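Local coordinates for protein acetylserotonin O-methyltransferase (Homo sapiens, PDB 4A6D) that catalyses the transfer of a methyl group from S-adenosyl-L-methionine to N-acetylserotonin, giving melatonin in the final step of its synthesis, at residues E141-T144 with A145-R148; G151-L154 with Q155-A159; R128-Y131 with L132-F135; A251-L254 with H255-D259; M105-Y108 with M109-S113. All coordinates share one frame; numbering follows the deposited sequence. Where two conformers were deposited one is given.

Overall arrangement
Along the chain the order is contact 5, contact 3, contact 1, contact 2, contact 4. Contact 5 lies on helix 103-117, against the second subunit of the homodimer; contact 3 covers the start of helix 131-135, contact 1 lies on helix 142-146 and contact 2 on helix 150-161. Contact 4 is the loop between strand 247-251 of the seven-stranded Rossmann-type sheet and helix 259-272. Centres of contacts 2 and 5 are about 10 Å apart, those of contacts 1 and 3 about 11 Å, and contact 1 touches contacts 2, 3 and 4. Contacts 1 and 4, centres about 15 Å apart, both touch S-adenosylmethionine; contacts 5, 2 and 1, touching in turn, link the dimer-side helix to the cofactor pocket.

Contact 1: E141-T144 with A145-R148; sequences ELFT and AIYR. With SAM (S-adenosylmethionine), chain D.
Phe-143 and Ile-146 run alongside each other in the same direction, and the isoleucine sets CD1 over one face of the phenyl ring, 3.8 Å from the Phe-143 ring centroid and 17° off the normal, a CH-pi contact. The opposite face receives C2' of S-adenosylmethionine, towards the rim. The ring is thus held between a methyl group and the cofactor ribose. Tyr-147 crosses the same phenyl group at a slant: the two planes meet at 41°, and Tyr-147 CZ comes 3.4 Å from Phe-143 CD1. This is the short helix 142-146 of the methyltransferase domain, and Tyr-147 is the first residue to leave helical geometry, although its N still bonds to Phe-143 O at 2.7 Å. With its CG anti to the carbonyl carbon (chi1 -46°), the tyrosine side chain runs to the ribose, where Tyr-147 OH donates to O2' of S-adenosylmethionine at 2.7 Å; O2' sits at the ring edge, in its plane. Leu-142 adds its branch carbon CG against Ile-146 CD1 at 3.7 Å. At the helix start, Thr-144 OG1 turns back to donate to Glu-141 O at 3.2 Å, while Phe-156 of helix 150-161 packs on Phe-143 and Ile-146.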
# COMPACT_ATOMS: atom_id res chain seq x y z
N GLU A 141 26.50 -3.35 8.62
CA GLU A 141 26.44 -2.38 9.72
C GLU A 141 25.11 -1.66 9.39
O GLU A 141 25.03 -0.96 8.36
CB GLU A 141 27.64 -1.41 9.67
CG GLU A 141 29.02 -2.07 9.63
CD GLU A 141 29.61 -2.58 10.94
OE1 GLU A 141 29.03 -2.30 12.02
OE2 GLU A 141 30.66 -3.25 10.88
N LEU A 142 24.03 -1.95 10.16
CA LEU A 142 22.66 -1.46 9.92
C LEU A 142 22.47 0.02 9.56
O LEU A 142 21.83 0.33 8.55
CB LEU A 142 21.71 -1.90 11.05
CG LEU A 142 20.20 -1.66 10.84
CD1 LEU A 142 19.69 -2.30 9.52
CD2 LEU A 142 19.41 -2.12 12.07
N PHE A 143 23.03 0.92 10.39
CA PHE A 143 22.90 2.36 10.22
C PHE A 143 23.70 3.03 9.06
O PHE A 143 23.27 4.09 8.59
CB PHE A 143 22.92 3.12 11.57
CG PHE A 143 21.59 3.00 12.29
CD1 PHE A 143 20.55 3.87 12.00
CD2 PHE A 143 21.37 1.98 13.21
CE1 PHE A 143 19.31 3.76 12.66
CE2 PHE A 143 20.13 1.85 13.85
CZ PHE A 143 19.11 2.74 13.57
N THR A 144 24.76 2.38 8.52
CA THR A 144 25.45 2.93 7.33
C THR A 144 24.55 2.74 6.10
O THR A 144 24.60 3.54 5.15
CB THR A 144 26.92 2.44 7.14
OG1 THR A 144 26.96 1.05 6.81
CG2 THR A 144 27.82 2.76 8.33
N ALA A 145 23.70 1.68 6.13
CA ALA A 145 22.71 1.39 5.09
C ALA A 145 21.51 2.36 5.21
O ALA A 145 21.02 2.86 4.20
CB ALA A 145 22.24 -0.05 5.20
N ILE A 146 21.06 2.63 6.48
CA ILE A 146 19.98 3.56 6.83
C ILE A 146 20.40 5.04 6.52
O ILE A 146 19.58 5.79 5.98
CB ILE A 146 19.49 3.34 8.30
CG1 ILE A 146 18.81 1.95 8.45
CG2 ILE A 146 18.58 4.47 8.79
CD1 ILE A 146 18.55 1.49 9.87
N TYR A 147 21.66 5.43 6.85
CA TYR A 147 22.19 6.78 6.56
C TYR A 147 23.16 6.71 5.36
O TYR A 147 24.33 7.10 5.45
CB TYR A 147 22.88 7.41 7.79
CG TYR A 147 22.14 7.32 9.11
CD1 TYR A 147 20.79 7.64 9.20
CD2 TYR A 147 22.82 7.01 10.29
CE1 TYR A 147 20.12 7.60 10.43
CE2 TYR A 147 22.16 6.95 11.51
CZ TYR A 147 20.81 7.26 11.58
OH TYR A 147 20.15 7.22 12.78
N ARG A 148 22.65 6.20 4.22
CA ARG A 148 23.41 6.04 2.97
C ARG A 148 23.90 7.35 2.32
O ARG A 148 24.76 7.31 1.43
CB ARG A 148 22.71 5.07 1.98
CG ARG A 148 21.20 5.25 1.83
CD ARG A 148 20.61 4.21 0.88
NE ARG A 148 19.22 4.50 0.54
CZ ARG A 148 18.83 5.24 -0.50
NH1 ARG A 148 19.73 5.76 -1.33
NH2 ARG A 148 17.54 5.46 -0.72
N SAM D . 15.30 7.38 19.90
CA SAM D . 14.90 8.04 18.64
C SAM D . 13.39 8.07 18.31
O SAM D . 12.69 7.19 18.76
OXT SAM D . 12.85 8.97 17.59
CB SAM D . 15.73 7.42 17.54
CG SAM D . 15.36 5.96 17.24
SD SAM D . 16.37 5.41 15.82
CE SAM D . 15.48 3.98 15.33
C5' SAM D . 17.74 4.49 16.60
C4' SAM D . 18.78 5.56 16.98
O4' SAM D . 19.88 4.83 17.48
C3' SAM D . 19.28 6.38 15.73
O3' SAM D . 19.23 7.80 15.99
C2' SAM D . 20.72 5.81 15.52
O2' SAM D . 21.71 6.67 14.95
C1' SAM D . 21.10 5.43 16.97
N9 SAM D . 22.19 4.44 17.03
C8 SAM D . 22.29 3.27 16.28
N7 SAM D . 23.37 2.62 16.60
C5 SAM D . 24.08 3.36 17.54
C6 SAM D . 25.30 3.22 18.24
N6 SAM D . 26.02 2.09 18.06
N1 SAM D . 25.67 4.18 19.16
C2 SAM D . 24.96 5.30 19.34
N3 SAM D . 23.81 5.46 18.68
C4 SAM D . 23.31 4.53 17.84

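Contact 2: G151-L154 with Q155-A159; sequences GERL and QFMQA
Leu-154 and Gln-158 meet through different first torsions: the leucine carries CG anti to its own N (chi1 178°), whereas the glutamine has CG anti to its carbonyl carbon (chi1 -72°) and extends beyond it. The glutamine therefore folds back along the helix, and its amide carbon CD reaches 3.8 Å from Leu-154 CG, the two side chains meeting at a slant. On the way Gln-158 CG passes 3.1 Å from Leu-154 O, a close approach of a methylene to a carbonyl that already accepts the bond from Gln-158 N at 2.8 Å. One residue back, Arg-153 and Met-157 run alongside each other, with the sulphur Met-157 SD at 4.1 Å from Arg-153 CG, a loose contact with the aliphatic part of the arginine. The guanidinium end is held by a salt bridge from Arg-153 NH1 to Glu-150. These pairs are four residues apart on helix 150-161 of the methyltransferase domain, whose regular i to i+4 bonds include Met-157 N to Arg-153 O at 3.0 Å and Phe-156 N to Glu-152 O at 3.1 Å. Met-157 also packs on Thr-217 of helix 212-221. Phe-156 leaves the helix on another side: its CB rests 3.5 Å from Glu-152 O, but the ring extends from the helix to meet Tyr-147 with planes at about 75° and Tyr-108 edge-to-face. That ring also approaches the bound S-adenosylmethionine to about 4 Å between nearest atoms, while Gln-155 faces helix 103-117, touching Ser-104 and Lys-107.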
# COMPACT_ATOMS: atom_id res chain seq x y z
N GLY A 151 21.69 13.95 3.18
CA GLY A 151 20.29 14.34 2.99
C GLY A 151 19.32 13.26 3.41
O GLY A 151 18.19 13.55 3.81
N GLU A 152 19.77 11.99 3.32
CA GLU A 152 19.00 10.80 3.71
C GLU A 152 19.05 10.62 5.25
O GLU A 152 18.08 10.15 5.84
CB GLU A 152 19.45 9.56 2.92
CG GLU A 152 18.90 9.55 1.49
CD GLU A 152 19.81 9.15 0.33
OE1 GLU A 152 20.67 8.26 0.51
OE2 GLU A 152 19.65 9.73 -0.78
N ARG A 153 20.14 11.07 5.89
CA ARG A 153 20.26 11.04 7.35
C ARG A 153 19.40 12.15 7.97
O ARG A 153 18.71 11.89 8.95
CB ARG A 153 21.71 11.18 7.78
CG ARG A 153 21.91 11.01 9.29
CD ARG A 153 23.24 11.57 9.73
NE ARG A 153 24.36 10.94 9.03
CZ ARG A 153 25.10 11.54 8.11
NH1 ARG A 153 24.84 12.80 7.76
NH2 ARG A 153 26.11 10.90 7.54
N LEU A 154 19.39 13.37 7.36
CA LEU A 154 18.54 14.49 7.78
C LEU A 154 17.07 14.07 7.68
O LEU A 154 16.33 14.27 8.64
CB LEU A 154 18.81 15.78 6.96
CG LEU A 154 17.94 17.01 7.29
CD1 LEU A 154 18.02 17.40 8.78
CD2 LEU A 154 18.32 18.19 6.44
N GLN A 155 16.66 13.44 6.55
CA GLN A 155 15.29 12.96 6.35
C GLN A 155 14.89 11.92 7.40
O GLN A 155 13.82 12.06 7.99
CB GLN A 155 15.04 12.51 4.88
CG GLN A 155 13.76 11.68 4.64
CD GLN A 155 12.47 12.48 4.50
OE1 GLN A 155 11.85 12.52 3.43
NE2 GLN A 155 11.96 13.04 5.61
N PHE A 156 15.75 10.91 7.66
CA PHE A 156 15.48 9.88 8.67
C PHE A 156 15.22 10.55 10.04
O PHE A 156 14.22 10.27 10.70
CB PHE A 156 16.64 8.87 8.77
CG PHE A 156 16.41 7.74 9.75
CD1 PHE A 156 15.69 6.61 9.38
CD2 PHE A 156 16.90 7.81 11.06
CE1 PHE A 156 15.46 5.57 10.29
CE2 PHE A 156 16.67 6.77 11.98
CZ PHE A 156 15.96 5.65 11.59
N MET A 157 16.13 11.47 10.43
CA MET A 157 16.11 12.22 11.68
C MET A 157 14.88 13.10 11.83
O MET A 157 14.32 13.18 12.93
CB MET A 157 17.38 13.06 11.80
CG MET A 157 18.59 12.25 12.20
SD MET A 157 20.08 13.25 12.25
CE MET A 157 19.68 14.40 13.60
N GLN A 158 14.46 13.76 10.72
CA GLN A 158 13.29 14.62 10.71
C GLN A 158 12.04 13.75 10.84
O GLN A 158 11.09 14.14 11.51
CB GLN A 158 13.20 15.41 9.39
CG GLN A 158 14.21 16.53 9.17
CD GLN A 158 14.16 17.00 7.72
OE1 GLN A 158 14.22 16.20 6.78
NE2 GLN A 158 14.01 18.30 7.51
N ALA A 159 12.07 12.56 10.20
CA ALA A 159 10.96 11.61 10.17
C ALA A 159 10.67 11.06 11.54
O ALA A 159 9.53 11.14 12.01
CB ALA A 159 11.24 10.48 9.18

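Contact 3: R128-Y131 with L132-F135; sequences RNQY and LETF
Gln-130 O takes two bonds from Thr-134, as the extended backbone of Arg-128 and Asn-129 gives way to helix 131-135 at the N-cap residue Gln-130. Thr-134 N donates at 2.9 Å, nearly in line with the carbonyl, and Thr-134 OG1 donates to the same Gln-130 O at 2.6 Å from 37° out of the carbonyl plane. The threonine hydroxyl lies anti to its own carbonyl carbon (chi1 -39°), which turns it back beside the backbone N and toward this acceptor. One residue on, Phe-135 N bonds to Tyr-131 O at 2.8 Å. The two side chains of that pair run in the same direction and their rings meet rim to rim, planes at 31°, with Tyr-131 CD1 3.6 Å from Phe-135 CD2; neither covers the other's face. A water accepts from Leu-132 N at 3.0 Å and donates to Asn-129 OD1, joining the preceding loop to the first turn. Asn-129 ND2 is held by Thr-307 O. Arg-128, salt-bridged to Glu-126, keeps its NH1 4.4 Å from Glu-133 OE2, too far for a salt bridge. The arrangement is a helix N-terminus in the methyltransferase domain, set beside the substrate site through Tyr-131, which touches Gln-306, a substrate-binding residue.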
# COMPACT_ATOMS: atom_id res chain seq x y z
N ARG A 128 15.55 -12.27 6.51
CA ARG A 128 16.51 -11.17 6.63
C ARG A 128 16.08 -9.89 5.88
O ARG A 128 15.25 -9.96 4.97
CB ARG A 128 17.94 -11.64 6.23
CG ARG A 128 18.09 -11.98 4.74
CD ARG A 128 19.52 -12.32 4.36
NE ARG A 128 19.68 -13.75 4.10
CZ ARG A 128 20.01 -14.26 2.91
NH1 ARG A 128 20.23 -13.47 1.88
NH2 ARG A 128 20.12 -15.57 2.77
N ASN A 129 16.69 -8.73 6.24
CA ASN A 129 16.44 -7.45 5.59
C ASN A 129 16.94 -7.38 4.12
O ASN A 129 17.77 -8.19 3.72
CB ASN A 129 16.93 -6.28 6.42
CG ASN A 129 18.42 -6.03 6.42
OD1 ASN A 129 19.01 -5.67 5.39
ND2 ASN A 129 19.02 -6.03 7.60
N GLN A 130 16.41 -6.42 3.34
CA GLN A 130 16.68 -6.31 1.91
C GLN A 130 17.31 -4.99 1.42
O GLN A 130 17.04 -4.60 0.29
CB GLN A 130 15.40 -6.62 1.10
CG GLN A 130 14.55 -7.78 1.62
CD GLN A 130 15.18 -9.12 1.38
OE1 GLN A 130 15.90 -9.66 2.22
NE2 GLN A 130 14.90 -9.70 0.25
N TYR A 131 18.15 -4.33 2.21
CA TYR A 131 18.79 -3.09 1.75
C TYR A 131 19.69 -3.31 0.52
O TYR A 131 19.71 -2.47 -0.39
CB TYR A 131 19.59 -2.40 2.87
CG TYR A 131 18.74 -1.51 3.74
CD1 TYR A 131 18.40 -0.22 3.34
CD2 TYR A 131 18.30 -1.94 4.99
CE1 TYR A 131 17.59 0.60 4.13
CE2 TYR A 131 17.53 -1.11 5.81
CZ TYR A 131 17.16 0.15 5.37
OH TYR A 131 16.41 0.95 6.19
N LEU A 132 20.41 -4.45 0.48
CA LEU A 132 21.26 -4.77 -0.66
C LEU A 132 20.42 -5.08 -1.92
O LEU A 132 20.79 -4.66 -3.02
CB LEU A 132 22.23 -5.93 -0.34
CG LEU A 132 23.35 -6.15 -1.38
CD1 LEU A 132 24.65 -5.49 -0.95
CD2 LEU A 132 23.56 -7.63 -1.67
N GLU A 133 19.28 -5.79 -1.75
CA GLU A 133 18.41 -6.18 -2.87
C GLU A 133 17.57 -5.02 -3.40
O GLU A 133 17.14 -5.07 -4.54
CB GLU A 133 17.51 -7.38 -2.51
CG GLU A 133 18.26 -8.63 -2.08
CD GLU A 133 18.58 -8.82 -0.60
OE1 GLU A 133 19.05 -7.86 0.05
OE2 GLU A 133 18.43 -9.97 -0.12
N THR A 134 17.33 -3.99 -2.56
CA THR A 134 16.51 -2.83 -2.89
C THR A 134 17.32 -1.62 -3.32
O THR A 134 16.95 -0.97 -4.30
CB THR A 134 15.59 -2.42 -1.70
OG1 THR A 134 15.09 -3.57 -1.04
CG2 THR A 134 14.45 -1.53 -2.11
N PHE A 135 18.36 -1.26 -2.54
CA PHE A 135 19.15 -0.06 -2.79
C PHE A 135 20.57 -0.28 -3.32
O PHE A 135 21.23 0.70 -3.68
CB PHE A 135 19.16 0.83 -1.53
CG PHE A 135 17.79 1.24 -1.04
CD1 PHE A 135 17.07 2.24 -1.70
CD2 PHE A 135 17.23 0.66 0.09
CE1 PHE A 135 15.81 2.63 -1.23
CE2 PHE A 135 15.98 1.06 0.56
CZ PHE A 135 15.27 2.03 -0.11
O HOH W 1 20.58 -6.26 2.90

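Contact 4: A251-L254 with H255-D259; sequences ARVL and HDWAD. With SAM (S-adenosylmethionine), chain D.
Arg-252 meets His-255 at the tight end of this turn through CB and CG, with Arg-252 CB 3.4 Å from His-255 NE2; the guanidinium lies beyond the ring, at the cofactor. Two bonds close the 3-10 turn: Asp-256 N to Val-253 O at 3.0 Å and Trp-257 N to Leu-254 O at 3.2 Å. The imidazole CG sits between its own N and carbonyl carbon (chi1 78°), which brings the ring back alongside Arg-252 CB; its ND1 is bonded to Glu-311. His-255 is the inferred catalytic proton donor/acceptor, and Asp-256 binds substrate. One water joins them, approaching His-255 NE2 closely and donating to Asp-256 OD1 at 2.6 Å and to Arg-252 O. Arg-252 NH1 donates to the carboxylate O of S-adenosylmethionine at 3.2 Å, and Ala-251 O accepts from the ligand's N at 2.8 Å. Replacing Arg-252 by an alanine would probably deprive that carboxylate of its NH1 donor and positive charge, and Leu-160 O of its bond from NH1. The looser side is Val-253 CG1 with Trp-257 NE1, 4.2 Å apart, and exposed Ala-258 follows as N-cap of helix 259-272. The turn leaves strand 247-251 beside strand 278-283, with helix 142-146 against Asp-256 and Trp-257, and Cys-262 of helix 259-272 against Leu-254.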
# COMPACT_ATOMS: atom_id res chain seq x y z
N ALA A 251 14.43 4.53 23.36
CA ALA A 251 13.20 4.69 22.55
C ALA A 251 13.51 4.25 21.14
O ALA A 251 14.41 4.80 20.49
CB ALA A 251 12.71 6.14 22.57
N ARG A 252 12.83 3.17 20.69
CA ARG A 252 12.99 2.56 19.37
C ARG A 252 14.44 2.18 19.07
O ARG A 252 14.93 2.36 17.95
CB ARG A 252 12.38 3.44 18.26
CG ARG A 252 10.86 3.54 18.30
CD ARG A 252 10.50 4.97 18.06
NE ARG A 252 9.82 5.17 16.79
CZ ARG A 252 9.75 6.34 16.15
NH1 ARG A 252 10.38 7.40 16.62
NH2 ARG A 252 9.06 6.44 15.02
N VAL A 253 15.13 1.65 20.07
CA VAL A 253 16.49 1.21 19.86
C VAL A 253 16.45 -0.31 19.83
O VAL A 253 16.86 -0.89 18.86
CB VAL A 253 17.47 1.78 20.94
CG1 VAL A 253 18.82 1.08 20.88
CG2 VAL A 253 17.63 3.29 20.79
N LEU A 254 15.90 -0.95 20.88
CA LEU A 254 15.85 -2.41 21.01
C LEU A 254 15.18 -3.14 19.83
O LEU A 254 15.64 -4.20 19.40
CB LEU A 254 15.21 -2.80 22.38
CG LEU A 254 16.01 -2.45 23.65
CD1 LEU A 254 15.33 -2.99 24.91
CD2 LEU A 254 17.46 -2.98 23.58
N HIS A 255 14.14 -2.56 19.27
CA HIS A 255 13.45 -3.19 18.14
C HIS A 255 14.31 -3.32 16.86
O HIS A 255 13.96 -4.11 15.99
CB HIS A 255 12.07 -2.54 17.89
CG HIS A 255 12.11 -1.22 17.18
ND1 HIS A 255 11.01 -0.73 16.51
CD2 HIS A 255 13.13 -0.34 17.04
CE1 HIS A 255 11.39 0.42 15.97
NE2 HIS A 255 12.65 0.70 16.29
N ASP A 256 15.45 -2.57 16.76
CA ASP A 256 16.32 -2.61 15.57
C ASP A 256 17.23 -3.82 15.55
O ASP A 256 17.83 -4.12 14.51
CB ASP A 256 17.23 -1.37 15.50
CG ASP A 256 16.57 -0.00 15.39
OD1 ASP A 256 15.53 0.10 14.69
OD2 ASP A 256 17.15 0.99 15.92
N TRP A 257 17.38 -4.48 16.70
CA TRP A 257 18.34 -5.55 16.88
C TRP A 257 17.78 -6.85 17.39
O TRP A 257 16.76 -6.86 18.06
CB TRP A 257 19.44 -5.09 17.86
CG TRP A 257 19.96 -3.68 17.67
CD1 TRP A 257 19.74 -2.61 18.49
CD2 TRP A 257 20.81 -3.21 16.61
NE1 TRP A 257 20.43 -1.51 18.02
CE2 TRP A 257 21.07 -1.84 16.85
CE3 TRP A 257 21.42 -3.83 15.50
CZ2 TRP A 257 21.90 -1.08 16.01
CZ3 TRP A 257 22.27 -3.08 14.68
CH2 TRP A 257 22.50 -1.72 14.94
N ALA A 258 18.51 -7.93 17.15
CA ALA A 258 18.23 -9.27 17.62
C ALA A 258 18.57 -9.37 19.14
O ALA A 258 19.25 -8.50 19.70
CB ALA A 258 19.04 -10.27 16.82
N ASP A 259 18.07 -10.42 19.81
CA ASP A 259 18.28 -10.64 21.25
C ASP A 259 19.68 -10.48 21.78
O ASP A 259 19.87 -9.81 22.80
CB ASP A 259 17.64 -11.95 21.71
CG ASP A 259 16.12 -11.92 21.75
OD1 ASP A 259 15.54 -10.97 21.17
OD2 ASP A 259 15.52 -12.83 22.34
N SAM D . 15.30 7.38 19.90
CA SAM D . 14.90 8.04 18.64
C SAM D . 13.39 8.07 18.31
O SAM D . 12.69 7.19 18.76
OXT SAM D . 12.85 8.97 17.59
CB SAM D . 15.73 7.42 17.54
CG SAM D . 15.36 5.96 17.24
SD SAM D . 16.37 5.41 15.82
CE SAM D . 15.48 3.98 15.33
C5' SAM D . 17.74 4.49 16.60
C4' SAM D . 18.78 5.56 16.98
O4' SAM D . 19.88 4.83 17.48
C3' SAM D . 19.28 6.38 15.73
O3' SAM D . 19.23 7.80 15.99
C2' SAM D . 20.72 5.81 15.52
O2' SAM D . 21.71 6.67 14.95
C1' SAM D . 21.10 5.43 16.97
N9 SAM D . 22.19 4.44 17.03
C8 SAM D . 22.29 3.27 16.28
N7 SAM D . 23.37 2.62 16.60
C5 SAM D . 24.08 3.36 17.54
C6 SAM D . 25.30 3.22 18.24
N6 SAM D . 26.02 2.09 18.06
N1 SAM D . 25.67 4.18 19.16
C2 SAM D . 24.96 5.30 19.34
N3 SAM D . 23.81 5.46 18.68
C4 SAM D . 23.31 4.53 17.84
O HOH W 2 14.04 2.23 14.87

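Contact 5: M105-Y108 with M109-S113; sequences MLKY and MGRTS. With SO4 (sulfate ion), chain F.
Helix 103-117 lies between the second subunit and the substrate site, and here Tyr-108 and Thr-112 form a close side-chain pair. Thr-112 OG1 sits 3.0 Å above the plane of the Tyr-108 ring, over its centre, and Thr-112 CB makes a CH-pi contact with the same ring. Thr-112 OG1 donates to Tyr-108 O at 2.7 Å and Thr-112 N to the same Tyr-108 O at 2.9 Å, from opposite faces of its plane, so one carbonyl holds both. A Thr-112 chi1 of 61° keeps OG1 close to both backbone neighbours of CA, which brings it above the ring. With Tyr-108 reduced to an alanine, the Thr-112 hydroxyl is likely to lose the ring beneath it, and Phe-156 would be left without this partner. Residues 109-113 make a wider, pi-type turn within an otherwise regular helix whose bonds include Met-109 N to Met-105 O at 2.8 Å. On another side Lys-107 runs alongside Arg-111, its CB over the centre of one guanidinium face, 3.7 Å from Arg-111 NH1. Both reach a sulfate, probably from the crystallisation liquor: Lys-107 NZ donates to O1 of the sulfate at 3.2 Å, whereas the bonds from Arg-111 NH1 are weak, and the anion lies at the guanidinium edge. Arg-111 NH2 is salt-bridged to Glu-30. Met-109 with Leu-106 packs on Ala-16 of the second subunit, while Ser-113 packs on Phe-19 of the second subunit and makes a weak hydrogen bond to substrate-binding Gln-306 of its own chain.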
# COMPACT_ATOMS: atom_id res chain seq x y z
N MET A 105 7.83 11.73 8.06
CA MET A 105 7.72 10.29 8.26
C MET A 105 7.00 9.68 7.06
O MET A 105 7.45 8.65 6.54
CB MET A 105 7.00 9.94 9.58
CG MET A 105 6.97 8.45 9.89
SD MET A 105 8.62 7.73 10.04
CE MET A 105 8.30 6.05 9.60
N LEU A 106 5.91 10.33 6.59
CA LEU A 106 5.13 9.89 5.44
C LEU A 106 5.97 9.87 4.17
O LEU A 106 6.04 8.83 3.52
CB LEU A 106 3.87 10.74 5.29
CG LEU A 106 2.86 10.61 6.42
CD1 LEU A 106 1.67 11.47 6.16
CD2 LEU A 106 2.42 9.18 6.62
N LYS A 107 6.73 10.95 3.92
CA LYS A 107 7.68 11.04 2.82
C LYS A 107 8.75 9.94 2.96
O LYS A 107 9.10 9.32 1.96
CB LYS A 107 8.35 12.42 2.82
CG LYS A 107 7.46 13.57 2.38
CD LYS A 107 8.14 14.88 2.72
CE LYS A 107 7.44 16.07 2.12
NZ LYS A 107 8.24 17.30 2.32
N TYR A 108 9.23 9.66 4.19
CA TYR A 108 10.23 8.60 4.41
C TYR A 108 9.67 7.21 4.11
O TYR A 108 10.35 6.42 3.48
CB TYR A 108 10.85 8.67 5.82
CG TYR A 108 11.85 7.57 6.11
CD1 TYR A 108 13.19 7.71 5.76
CD2 TYR A 108 11.45 6.38 6.71
CE1 TYR A 108 14.12 6.71 6.03
CE2 TYR A 108 12.37 5.37 6.98
CZ TYR A 108 13.70 5.53 6.64
OH TYR A 108 14.60 4.52 6.89
N MET A 109 8.44 6.91 4.62
CA MET A 109 7.73 5.63 4.37
C MET A 109 7.56 5.43 2.84
O MET A 109 7.80 4.34 2.31
CB MET A 109 6.33 5.63 5.03
CG MET A 109 6.33 5.51 6.53
SD MET A 109 4.66 5.11 7.12
CE MET A 109 4.73 5.68 8.66
N GLY A 110 7.23 6.52 2.15
CA GLY A 110 7.04 6.54 0.71
C GLY A 110 8.29 6.28 -0.09
O GLY A 110 8.25 5.51 -1.04
N ARG A 111 9.40 6.90 0.31
CA ARG A 111 10.70 6.81 -0.37
C ARG A 111 11.54 5.57 -0.01
O ARG A 111 12.26 5.09 -0.87
CB ARG A 111 11.53 8.11 -0.15
CG ARG A 111 10.93 9.34 -0.85
CD ARG A 111 11.36 10.68 -0.25
NE ARG A 111 10.48 11.77 -0.70
CZ ARG A 111 10.49 13.01 -0.21
NH1 ARG A 111 11.33 13.34 0.77
NH2 ARG A 111 9.66 13.92 -0.68
N THR A 112 11.49 5.08 1.23
CA THR A 112 12.32 3.95 1.63
C THR A 112 11.55 2.66 1.94
O THR A 112 11.76 1.66 1.26
CB THR A 112 13.26 4.33 2.79
OG1 THR A 112 12.43 4.72 3.88
CG2 THR A 112 14.18 5.46 2.43
N SER A 113 10.71 2.67 2.97
CA SER A 113 9.93 1.50 3.42
C SER A 113 9.12 0.87 2.30
O SER A 113 9.11 -0.35 2.18
CB SER A 113 9.00 1.88 4.57
OG SER A 113 9.66 2.74 5.48
S SO4 F . 12.04 16.80 2.13
O1 SO4 F . 11.10 16.69 0.99
O2 SO4 F . 13.20 15.94 1.88
O3 SO4 F . 12.47 18.19 2.26
O4 SO4 F . 11.38 16.39 3.38